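Local coordinates for peroxinectin A (Dictyostelium discoideum, PDB 6ERC), which is a secreted haem peroxidase that uses hydrogen peroxide to oxidise phenolic donors and has iodide and thiocyanate peroxidase activity, at residues Phe40-Ala50 and Trp93-Phe104; Glu353-Ile361 and Tyr436-His444. All coordinates share one frame; numbering follows the deposited sequence.

Contact 1 lies toward the periphery, its centre about 25 Å from the centre of the chain, and is partly buried. Contact 2 is deeper, its centre about 16 Å from that point, and largely buried. The two do not touch: their nearest atoms are about 8 Å apart. Both rest against helix 379-390, contact 1 through Ser48, Trp93 and Ile95, contact 2 through Met360 and Tyr436. Their chemistry differs. Contact 1 joins the start of a helix to an edge strand with a salt bridge and an aromatic stack, close to a glycan. Contact 2 sets a calcium-binding loop against helix 435-441 and the loop that follows, with aliphatic packing, one histidine bond and a bridging water.

Contact 1: Phe40-Ala50 and Trp93-Phe104; sequences FPNITNQPSRA and WPIKVPKCDQYF. With NAG (2-acetamido-2-deoxy-beta-D-glucopyranose), chain C.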
loop_
_atom_site.group_PDB
_atom_site.type_symbol
_atom_site.label_atom_id
_atom_site.label_comp_id
_atom_site.label_asym_id
_atom_site.label_seq_id
_atom_site.Cartn_x
_atom_site.Cartn_y
_atom_site.Cartn_z
ATOM N N PHE A 40 -19.092 -0.370 18.766
ATOM C CA PHE A 40 -18.509 -1.480 18.029
ATOM C C PHE A 40 -19.467 -1.934 16.931
ATOM O O PHE A 40 -20.685 -1.787 17.066
ATOM C CB PHE A 40 -18.222 -2.659 18.959
ATOM C CG PHE A 40 -17.335 -2.330 20.134
ATOM C CD1 PHE A 40 -16.530 -1.202 20.135
ATOM C CD2 PHE A 40 -17.303 -3.168 21.237
ATOM C CE1 PHE A 40 -15.715 -0.916 21.221
ATOM C CE2 PHE A 40 -16.493 -2.886 22.322
ATOM C CZ PHE A 40 -15.699 -1.761 22.314
ATOM N N PRO A 41 -18.973 -2.487 15.826
ATOM C CA PRO A 41 -19.887 -3.074 14.838
ATOM C C PRO A 41 -20.535 -4.339 15.376
ATOM O O PRO A 41 -19.915 -5.112 16.111
ATOM C CB PRO A 41 -18.980 -3.380 13.640
ATOM C CG PRO A 41 -17.746 -2.586 13.863
ATOM C CD PRO A 41 -17.586 -2.467 15.341
ATOM N N ASN A 42 -21.793 -4.548 15.003
ATOM C CA ASN A 42 -22.533 -5.738 15.420
ATOM C C ASN A 42 -22.088 -6.904 14.548
ATOM O O ASN A 42 -22.577 -7.081 13.431
ATOM C CB ASN A 42 -24.035 -5.503 15.313
ATOM C CG ASN A 42 -24.845 -6.715 15.729
ATOM O OD1 ASN A 42 -24.378 -7.557 16.497
ATOM N ND2 ASN A 42 -26.067 -6.813 15.218
ATOM N N ILE A 43 -21.151 -7.700 15.054
ATOM C CA ILE A 43 -20.580 -8.822 14.317
ATOM C C ILE A 43 -21.065 -10.106 14.972
ATOM O O ILE A 43 -20.886 -10.299 16.180
ATOM C CB ILE A 43 -19.043 -8.768 14.295
ATOM C CG1 ILE A 43 -18.554 -7.421 13.751
ATOM C CG2 ILE A 43 -18.476 -9.921 13.470
ATOM C CD1 ILE A 43 -18.987 -7.121 12.333
ATOM N N THR A 44 -21.677 -10.984 14.176
ATOM C CA THR A 44 -22.083 -12.298 14.660
ATOM C C THR A 44 -21.040 -13.374 14.387
ATOM O O THR A 44 -21.071 -14.423 15.040
ATOM C CB THR A 44 -23.415 -12.720 14.026
ATOM O OG1 THR A 44 -23.288 -12.736 12.599
ATOM C CG2 THR A 44 -24.531 -11.765 14.424
ATOM N N ASN A 45 -20.131 -13.142 13.440
ATOM C CA ASN A 45 -19.052 -14.080 13.167
ATOM C C ASN A 45 -18.053 -14.086 14.322
ATOM O O ASN A 45 -18.167 -13.327 15.288
ATOM C CB ASN A 45 -18.355 -13.721 11.856
ATOM C CG ASN A 45 -19.098 -14.225 10.639
ATOM O OD1 ASN A 45 -19.664 -15.314 10.654
ATOM N ND2 ASN A 45 -19.088 -13.440 9.572
ATOM N N GLN A 46 -17.053 -14.954 14.216
ATOM C CA GLN A 46 -16.043 -15.041 15.255
ATOM C C GLN A 46 -15.185 -13.776 15.266
ATOM O O GLN A 46 -15.063 -13.093 14.246
ATOM C CB GLN A 46 -15.158 -16.265 15.039
ATOM C CG GLN A 46 -15.930 -17.571 14.958
ATOM C CD GLN A 46 -15.068 -18.780 15.246
ATOM O OE1 GLN A 46 -14.494 -18.904 16.328
ATOM N NE2 GLN A 46 -14.973 -19.681 14.278
ATOM N N PRO A 47 -14.581 -13.441 16.407
ATOM C CA PRO A 47 -13.730 -12.246 16.463
ATOM C C PRO A 47 -12.563 -12.336 15.489
ATOM O O PRO A 47 -12.221 -13.403 14.976
ATOM C CB PRO A 47 -13.240 -12.220 17.916
ATOM C CG PRO A 47 -14.225 -13.044 18.667
ATOM C CD PRO A 47 -14.683 -14.103 17.717
ATOM N N SER A 48 -11.939 -11.179 15.248
ATOM C CA SER A 48 -10.877 -11.091 14.246
ATOM C C SER A 48 -9.720 -12.028 14.579
ATOM O O SER A 48 -9.255 -12.786 13.721
ATOM C CB SER A 48 -10.385 -9.648 14.132
ATOM O OG SER A 48 -11.444 -8.773 13.787
ATOM N N ARG A 49 -9.244 -11.993 15.826
ATOM C CA ARG A 49 -8.088 -12.805 16.191
ATOM C C ARG A 49 -8.384 -14.295 16.068
ATOM O O ARG A 49 -7.471 -15.089 15.813
ATOM C CB ARG A 49 -7.636 -12.460 17.611
ATOM C CG ARG A 49 -6.489 -13.315 18.142
ATOM C CD ARG A 49 -5.271 -13.304 17.228
ATOM N NE ARG A 49 -4.177 -14.088 17.795
ATOM C CZ ARG A 49 -3.065 -14.420 17.144
ATOM N NH1 ARG A 49 -2.880 -14.043 15.885
ATOM N NH2 ARG A 49 -2.133 -15.138 17.755
ATOM N N ALA A 50 -9.643 -14.695 16.251
ATOM C CA ALA A 50 -10.006 -16.092 16.042
ATOM C C ALA A 50 -9.918 -16.455 14.565
ATOM O O ALA A 50 -9.293 -17.456 14.198
ATOM C CB ALA A 50 -11.410 -16.357 16.586
ATOM N N TRP A 93 -11.815 0.419 19.332
ATOM C CA TRP A 93 -12.521 -0.860 19.269
ATOM C C TRP A 93 -11.464 -1.952 19.387
ATOM O O TRP A 93 -11.050 -2.541 18.378
ATOM C CB TRP A 93 -13.325 -1.010 17.979
ATOM C CG TRP A 93 -13.943 -2.377 17.816
ATOM C CD1 TRP A 93 -14.339 -3.224 18.812
ATOM C CD2 TRP A 93 -14.219 -3.056 16.583
ATOM N NE1 TRP A 93 -14.847 -4.381 18.277
ATOM C CE2 TRP A 93 -14.786 -4.304 16.911
ATOM C CE3 TRP A 93 -14.045 -2.728 15.236
ATOM C CZ2 TRP A 93 -15.179 -5.223 15.940
ATOM C CZ3 TRP A 93 -14.436 -3.642 14.275
ATOM C CH2 TRP A 93 -14.997 -4.874 14.630
ATOM N N PRO A 94 -11.004 -2.249 20.602
ATOM C CA PRO A 94 -9.875 -3.174 20.759
ATOM C C PRO A 94 -10.133 -4.525 20.110
ATOM O O PRO A 94 -11.274 -4.943 19.893
ATOM C CB PRO A 94 -9.733 -3.305 22.281
ATOM C CG PRO A 94 -10.355 -2.063 22.828
ATOM C CD PRO A 94 -11.477 -1.731 21.896
ATOM N N ILE A 95 -9.039 -5.207 19.791
ATOM C CA ILE A 95 -9.093 -6.553 19.233
ATOM C C ILE A 95 -9.064 -7.543 20.385
ATOM O O ILE A 95 -8.084 -7.608 21.135
ATOM C CB ILE A 95 -7.928 -6.805 18.265
ATOM C CG1 ILE A 95 -7.896 -5.704 17.208
ATOM C CG2 ILE A 95 -8.048 -8.195 17.642
ATOM C CD1 ILE A 95 -6.924 -5.940 16.058
ATOM N N LYS A 96 -10.137 -8.316 20.525
ATOM C CA LYS A 96 -10.226 -9.282 21.609
ATOM C C LYS A 96 -9.333 -10.483 21.320
ATOM O O LYS A 96 -9.321 -11.009 20.203
ATOM C CB LYS A 96 -11.676 -9.729 21.800
ATOM C CG LYS A 96 -12.570 -8.673 22.433
ATOM C CD LYS A 96 -13.967 -9.213 22.708
ATOM C CE LYS A 96 -14.808 -8.207 23.480
ATOM N NZ LYS A 96 -16.222 -8.650 23.631
ATOM N N VAL A 97 -8.577 -10.904 22.326
ATOM C CA VAL A 97 -7.722 -12.080 22.242
ATOM C C VAL A 97 -8.486 -13.260 22.840
ATOM O O VAL A 97 -8.901 -13.176 24.007
ATOM C CB VAL A 97 -6.390 -11.864 22.974
ATOM C CG1 VAL A 97 -5.540 -13.132 22.940
ATOM C CG2 VAL A 97 -5.636 -10.693 22.361
ATOM N N PRO A 98 -8.699 -14.346 22.102
ATOM C CA PRO A 98 -9.316 -15.529 22.708
ATOM C C PRO A 98 -8.539 -15.986 23.934
ATOM O O PRO A 98 -7.310 -15.934 23.968
ATOM C CB PRO A 98 -9.264 -16.570 21.586
ATOM C CG PRO A 98 -9.238 -15.771 20.338
ATOM C CD PRO A 98 -8.473 -14.526 20.658
ATOM N N LYS A 99 -9.271 -16.438 24.950
ATOM C CA LYS A 99 -8.631 -16.899 26.173
ATOM C C LYS A 99 -7.650 -18.021 25.855
ATOM O O LYS A 99 -7.933 -18.904 25.041
ATOM C CB LYS A 99 -9.682 -17.372 27.180
ATOM C CG LYS A 99 -9.138 -17.593 28.588
ATOM C CD LYS A 99 -10.232 -17.949 29.588
ATOM C CE LYS A 99 -10.753 -19.367 29.389
ATOM N NZ LYS A 99 -11.654 -19.803 30.499
ATOM N N CYS A 100 -6.476 -17.964 26.488
ATOM C CA CYS A 100 -5.420 -18.965 26.354
ATOM C C CYS A 100 -4.671 -18.872 25.030
ATOM O O CYS A 100 -3.956 -19.808 24.662
ATOM C CB CYS A 100 -5.962 -20.389 26.524
ATOM S SG CYS A 100 -6.712 -20.723 28.121
ATOM N N ASP A 101 -4.805 -17.771 24.298
ATOM C CA ASP A 101 -4.060 -17.626 23.054
ATOM C C ASP A 101 -2.567 -17.737 23.334
ATOM O O ASP A 101 -2.024 -17.013 24.174
ATOM C CB ASP A 101 -4.384 -16.290 22.389
ATOM C CG ASP A 101 -3.762 -16.159 21.005
ATOM O OD1 ASP A 101 -2.517 -16.180 20.896
ATOM O OD2 ASP A 101 -4.523 -16.047 20.019
ATOM N N GLN A 102 -1.903 -18.659 22.632
ATOM C CA GLN A 102 -0.493 -18.929 22.893
ATOM C C GLN A 102 0.401 -17.735 22.583
ATOM O O GLN A 102 1.496 -17.639 23.145
ATOM C CB GLN A 102 -0.033 -20.142 22.083
ATOM C CG GLN A 102 -0.790 -21.425 22.391
ATOM C CD GLN A 102 -0.681 -21.829 23.847
ATOM O OE1 GLN A 102 0.359 -21.647 24.475
ATOM N NE2 GLN A 102 -1.763 -22.375 24.395
ATOM N N TYR A 103 -0.033 -16.825 21.712
ATOM C CA TYR A 103 0.791 -15.683 21.336
ATOM C C TYR A 103 0.467 -14.417 22.116
ATOM O O TYR A 103 1.338 -13.549 22.237
ATOM C CB TYR A 103 0.648 -15.393 19.834
ATOM C CG TYR A 103 1.099 -16.539 18.956
ATOM C CD1 TYR A 103 0.220 -17.554 18.598
ATOM C CD2 TYR A 103 2.405 -16.608 18.492
ATOM C CE1 TYR A 103 0.632 -18.604 17.799
ATOM C CE2 TYR A 103 2.823 -17.653 17.695
ATOM C CZ TYR A 103 1.934 -18.647 17.351
ATOM O OH TYR A 103 2.351 -19.689 16.558
ATOM N N PHE A 104 -0.752 -14.287 22.648
ATOM C CA PHE A 104 -1.143 -13.056 23.323
ATOM C C PHE A 104 -1.884 -13.291 24.636
ATOM O O PHE A 104 -2.367 -12.319 25.233
ATOM C CB PHE A 104 -2.009 -12.197 22.392
ATOM C CG PHE A 104 -1.321 -11.809 21.113
ATOM C CD1 PHE A 104 -0.322 -10.849 21.112
ATOM C CD2 PHE A 104 -1.677 -12.400 19.912
ATOM C CE1 PHE A 104 0.312 -10.488 19.937
ATOM C CE2 PHE A 104 -1.044 -12.044 18.733
ATOM C CZ PHE A 104 -0.049 -11.085 18.746
HETATM C C1 NAG C . -26.997 -7.779 15.309
HETATM C C2 NAG C . -28.255 -7.093 15.837
HETATM C C3 NAG C . -29.377 -8.114 16.026
HETATM C C4 NAG C . -29.597 -8.915 14.750
HETATM C C5 NAG C . -28.281 -9.522 14.272
HETATM C C6 NAG C . -28.402 -10.231 12.942
HETATM C C7 NAG C . -27.942 -5.067 17.192
HETATM C C8 NAG C . -27.649 -4.525 18.560
HETATM N N2 NAG C . -27.981 -6.400 17.085
HETATM O O3 NAG C . -30.579 -7.438 16.384
HETATM O O4 NAG C . -30.541 -9.955 14.985
HETATM O O5 NAG C . -27.302 -8.484 14.100
HETATM O O6 NAG C . -27.162 -10.251 12.245
HETATM O O7 NAG C . -28.140 -4.330 16.228
HETATM O O HOH W 1 -10.493 -10.243 17.754
#
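Asp101 OD2 takes a hydrogen bond from Arg49 NE at 3.0 Å, within a salt bridge, and a second from Asn53. Arg49 NH2 adds weak bonds to both oxygens. Asp101 OD1 is held mainly by its own chain: Tyr103 N meets it at 2.7 Å and Phe104 N at 3.1 Å. The bond from Tyr103 N makes an Asx turn, and the one from Phe104 N extends it to an Asx motif. They fix the acid facing the arginine. Arg49 CG is anti to the backbone N (chi1 176°), which lays the chain on Pro98 CD, and a bend at chi2 helps bring NE to the acid. Phe104 turns its ring edge onto one face of the guanidinium, with planes 75° apart and Phe104 CE2 3.4 Å from Arg49 NH2. The far end of Arg49 is held by Asp378 at NH1 and Asn366 at NH2. Nearer the backbone, one water accepts from Arg49 N at 2.9 Å and donates to Lys96 O at 2.8 Å.

A second cluster forms on Trp93. Pro41 CD sits over the six-membered ring, 3.3 Å from its centroid. Phe40 lies on the same face over the five-membered ring, as an offset stack with centroids 4.3 Å apart and planes at 28°. Next to this pair, Asn42 points away and carries an N-linked sugar.

Pro47 is the N-cap of helix 48-56. Strand 91-96 is an outer strand of a four-stranded antiparallel sheet and pairs with strand 113-124. In helix 379-390, Leu384 and Arg388 touch Ser48, and Gln385 touches Trp93 and Ile95.

Contact 2: Glu353-Ile361 and Tyr436-His444; sequences EENIDIYMI and YVGGLAEDH. With CA (calcium ion), chain G.
His444 NE2 donates to Ile356 O at 2.8 Å. The carbonyl oxygen receives it on a lone pair, and the acceptor lies near the imidazole plane. On the ring's other side, ND1 is bonded to Glu66, so both nitrogens are held and the ring's rotation is fixed. The closely packed, buried part is built on Leu440. Leu440 CD2 lies 3.8 Å from Asp357 O, where the two backbones come nearest, and 4.0 Å from Ile356 CG2, which is anti to the backbone N. The side chains of Ile356 and Leu440 cross at about a right angle. Further along, Ile358 CG2 touches Ala441 CB at 3.9 Å, and Met360 CE comes up to Tyr436 OH.

The segment 353-361 is a calcium-binding loop. Its ligands are every second residue: Asn355 O, Asp357 OD1 and Tyr359 O, each 2.4 Å from the calcium ion. Two waters and Ser306 complete the site. Asp357 points away from the helix, with CG between its backbone N and carbonyl carbon (chi1 47°). Its OD1 also accepts from Tyr359 N at 3.2 Å, an Asx turn that curls the loop round the ion.

The loose side is the step from Ile358 N to Leu440 O, where a water accepts from the first at 2.8 Å and donates to the second at 3.2 Å. Asp357, Tyr359 and His444 are partly exposed, and one calcium-bound water also makes a weak bond to Asp357 OD2.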
loop_
_atom_site.group_PDB
_atom_site.type_symbol
_atom_site.label_atom_id
_atom_site.label_comp_id
_atom_site.label_asym_id
_atom_site.label_seq_id
_atom_site.Cartn_x
_atom_site.Cartn_y
_atom_site.Cartn_z
ATOM N N GLU A 353 8.870 -14.189 -3.732
ATOM C CA GLU A 353 7.985 -13.808 -2.639
ATOM C C GLU A 353 7.065 -14.972 -2.273
ATOM O O GLU A 353 7.194 -16.093 -2.774
ATOM C CB GLU A 353 7.177 -12.564 -3.006
ATOM C CG GLU A 353 6.080 -12.799 -4.036
ATOM C CD GLU A 353 5.165 -11.605 -4.186
ATOM O OE1 GLU A 353 5.437 -10.566 -3.548
ATOM O OE2 GLU A 353 4.169 -11.706 -4.934
ATOM N N GLU A 354 6.115 -14.698 -1.388
ATOM C CA GLU A 354 5.160 -15.683 -0.907
ATOM C C GLU A 354 3.905 -15.674 -1.779
ATOM O O GLU A 354 3.633 -14.720 -2.510
ATOM C CB GLU A 354 4.812 -15.377 0.552
ATOM C CG GLU A 354 4.314 -16.551 1.365
ATOM C CD GLU A 354 5.283 -17.711 1.394
ATOM O OE1 GLU A 354 6.409 -17.518 1.901
ATOM O OE2 GLU A 354 4.919 -18.805 0.907
ATOM N N ASN A 355 3.137 -16.759 -1.698
ATOM C CA ASN A 355 1.937 -16.888 -2.511
ATOM C C ASN A 355 0.794 -16.069 -1.925
ATOM O O ASN A 355 0.718 -15.847 -0.714
ATOM C CB ASN A 355 1.514 -18.350 -2.616
ATOM C CG ASN A 355 0.591 -18.607 -3.789
ATOM O OD1 ASN A 355 0.891 -18.241 -4.924
ATOM N ND2 ASN A 355 -0.542 -19.237 -3.518
ATOM N N ILE A 356 -0.103 -15.622 -2.798
ATOM C CA ILE A 356 -1.278 -14.867 -2.384
ATOM C C ILE A 356 -2.388 -15.870 -2.112
ATOM O O ILE A 356 -2.968 -16.444 -3.039
ATOM C CB ILE A 356 -1.697 -13.835 -3.435
ATOM C CG1 ILE A 356 -0.624 -12.752 -3.555
ATOM C CG2 ILE A 356 -3.028 -13.192 -3.047
ATOM C CD1 ILE A 356 -0.638 -12.018 -4.872
ATOM N N ASP A 357 -2.684 -16.076 -0.838
ATOM C CA ASP A 357 -3.612 -17.100 -0.395
ATOM C C ASP A 357 -4.056 -16.724 1.013
ATOM O O ASP A 357 -3.772 -15.623 1.493
ATOM C CB ASP A 357 -2.946 -18.474 -0.476
ATOM C CG ASP A 357 -1.565 -18.477 0.135
ATOM O OD1 ASP A 357 -1.298 -17.621 1.004
ATOM O OD2 ASP A 357 -0.740 -19.322 -0.262
ATOM N N ILE A 358 -4.756 -17.636 1.687
ATOM C CA ILE A 358 -5.262 -17.312 3.014
ATOM C C ILE A 358 -4.144 -17.190 4.041
ATOM O O ILE A 358 -4.374 -16.658 5.131
ATOM C CB ILE A 358 -6.291 -18.361 3.469
ATOM C CG1 ILE A 358 -5.664 -19.759 3.501
ATOM C CG2 ILE A 358 -7.508 -18.328 2.556
ATOM C CD1 ILE A 358 -6.516 -20.793 4.203
ATOM N N TYR A 359 -2.938 -17.650 3.727
ATOM C CA TYR A 359 -1.880 -17.761 4.721
ATOM C C TYR A 359 -1.036 -16.501 4.804
ATOM O O TYR A 359 -0.663 -15.915 3.785
ATOM C CB TYR A 359 -0.994 -18.954 4.397
ATOM C CG TYR A 359 -1.817 -20.177 4.168
ATOM C CD1 TYR A 359 -2.369 -20.861 5.236
ATOM C CD2 TYR A 359 -2.081 -20.629 2.885
ATOM C CE1 TYR A 359 -3.141 -21.975 5.040
ATOM C CE2 TYR A 359 -2.856 -21.744 2.675
ATOM C CZ TYR A 359 -3.384 -22.413 3.757
ATOM O OH TYR A 359 -4.154 -23.531 3.552
ATOM N N MET A 360 -0.729 -16.105 6.037
ATOM C CA MET A 360 0.105 -14.950 6.321
ATOM C C MET A 360 1.246 -15.390 7.223
ATOM O O MET A 360 1.025 -16.113 8.198
ATOM C CB MET A 360 -0.715 -13.848 6.987
ATOM C CG MET A 360 0.058 -12.583 7.299
ATOM S SD MET A 360 -1.026 -11.278 7.911
ATOM C CE MET A 360 -2.127 -11.059 6.516
ATOM N N ILE A 361 2.466 -14.968 6.885
ATOM C CA ILE A 361 3.619 -15.340 7.690
ATOM C C ILE A 361 3.427 -14.861 9.126
ATOM O O ILE A 361 2.676 -13.916 9.401
ATOM C CB ILE A 361 4.915 -14.770 7.090
ATOM C CG1 ILE A 361 4.795 -13.254 6.898
ATOM C CG2 ILE A 361 5.230 -15.461 5.770
ATOM C CD1 ILE A 361 6.097 -12.581 6.516
ATOM N N TYR A 436 -12.771 -10.275 2.720
ATOM C CA TYR A 436 -11.313 -10.319 2.673
ATOM C C TYR A 436 -10.802 -11.754 2.591
ATOM O O TYR A 436 -9.941 -12.069 1.760
ATOM C CB TYR A 436 -10.734 -9.603 3.892
ATOM C CG TYR A 436 -9.223 -9.593 3.937
ATOM C CD1 TYR A 436 -8.480 -9.069 2.886
ATOM C CD2 TYR A 436 -8.540 -10.096 5.036
ATOM C CE1 TYR A 436 -7.097 -9.056 2.925
ATOM C CE2 TYR A 436 -7.159 -10.085 5.085
ATOM C CZ TYR A 436 -6.444 -9.563 4.029
ATOM O OH TYR A 436 -5.070 -9.553 4.079
ATOM N N VAL A 437 -11.321 -12.644 3.442
ATOM C CA VAL A 437 -10.833 -14.019 3.434
ATOM C C VAL A 437 -11.356 -14.755 2.209
ATOM O O VAL A 437 -10.673 -15.628 1.658
ATOM C CB VAL A 437 -11.210 -14.761 4.738
ATOM C CG1 VAL A 437 -10.989 -13.876 5.970
ATOM C CG2 VAL A 437 -12.636 -15.280 4.699
ATOM N N GLY A 438 -12.564 -14.422 1.757
ATOM C CA GLY A 438 -13.118 -15.096 0.595
ATOM C C GLY A 438 -12.329 -14.806 -0.667
ATOM O O GLY A 438 -11.943 -15.723 -1.397
ATOM N N GLY A 439 -12.076 -13.523 -0.939
ATOM C CA GLY A 439 -11.309 -13.164 -2.121
ATOM C C GLY A 439 -9.925 -13.781 -2.123
ATOM O O GLY A 439 -9.419 -14.194 -3.168
ATOM N N LEU A 440 -9.293 -13.850 -0.951
ATOM C CA LEU A 440 -7.988 -14.493 -0.853
ATOM C C LEU A 440 -8.073 -15.980 -1.168
ATOM O O LEU A 440 -7.148 -16.546 -1.763
ATOM C CB LEU A 440 -7.408 -14.277 0.542
ATOM C CG LEU A 440 -6.853 -12.877 0.784
ATOM C CD1 LEU A 440 -6.526 -12.662 2.248
ATOM C CD2 LEU A 440 -5.620 -12.647 -0.071
ATOM N N ALA A 441 -9.171 -16.631 -0.775
ATOM C CA ALA A 441 -9.293 -18.073 -0.945
ATOM C C ALA A 441 -9.554 -18.472 -2.392
ATOM O O ALA A 441 -9.392 -19.649 -2.734
ATOM C CB ALA A 441 -10.413 -18.610 -0.052
ATOM N N GLU A 442 -9.950 -17.528 -3.241
ATOM C CA GLU A 442 -10.282 -17.840 -4.621
ATOM C C GLU A 442 -9.052 -18.307 -5.390
ATOM O O GLU A 442 -7.907 -18.006 -5.038
ATOM C CB GLU A 442 -10.883 -16.618 -5.318
ATOM C CG GLU A 442 -12.230 -16.188 -4.763
ATOM C CD GLU A 442 -12.781 -14.952 -5.446
ATOM O OE1 GLU A 442 -12.070 -14.365 -6.290
ATOM O OE2 GLU A 442 -13.930 -14.572 -5.136
ATOM N N ASP A 443 -9.306 -19.057 -6.458
ATOM C CA ASP A 443 -8.253 -19.398 -7.403
ATOM C C ASP A 443 -7.853 -18.161 -8.199
ATOM O O ASP A 443 -8.690 -17.315 -8.522
ATOM C CB ASP A 443 -8.727 -20.502 -8.350
ATOM C CG ASP A 443 -9.242 -21.719 -7.611
ATOM O OD1 ASP A 443 -8.636 -22.095 -6.586
ATOM O OD2 ASP A 443 -10.259 -22.295 -8.052
ATOM N N HIS A 444 -6.565 -18.056 -8.511
ATOM C CA HIS A 444 -6.072 -16.902 -9.251
ATOM C C HIS A 444 -6.602 -16.909 -10.680
ATOM O O HIS A 444 -6.645 -17.950 -11.341
ATOM C CB HIS A 444 -4.545 -16.891 -9.266
ATOM C CG HIS A 444 -3.928 -16.718 -7.914
ATOM N ND1 HIS A 444 -2.583 -16.910 -7.680
ATOM C CD2 HIS A 444 -4.470 -16.369 -6.723
ATOM C CE1 HIS A 444 -2.324 -16.689 -6.404
ATOM N NE2 HIS A 444 -3.452 -16.358 -5.801
HETATM CA CA CA G . 0.383 -16.106 1.675
HETATM O O HOH W 2 1.372 -18.187 1.216
HETATM O O HOH W 3 -5.938 -19.200 -0.356
HETATM O O HOH W 4 2.123 -16.186 3.295
#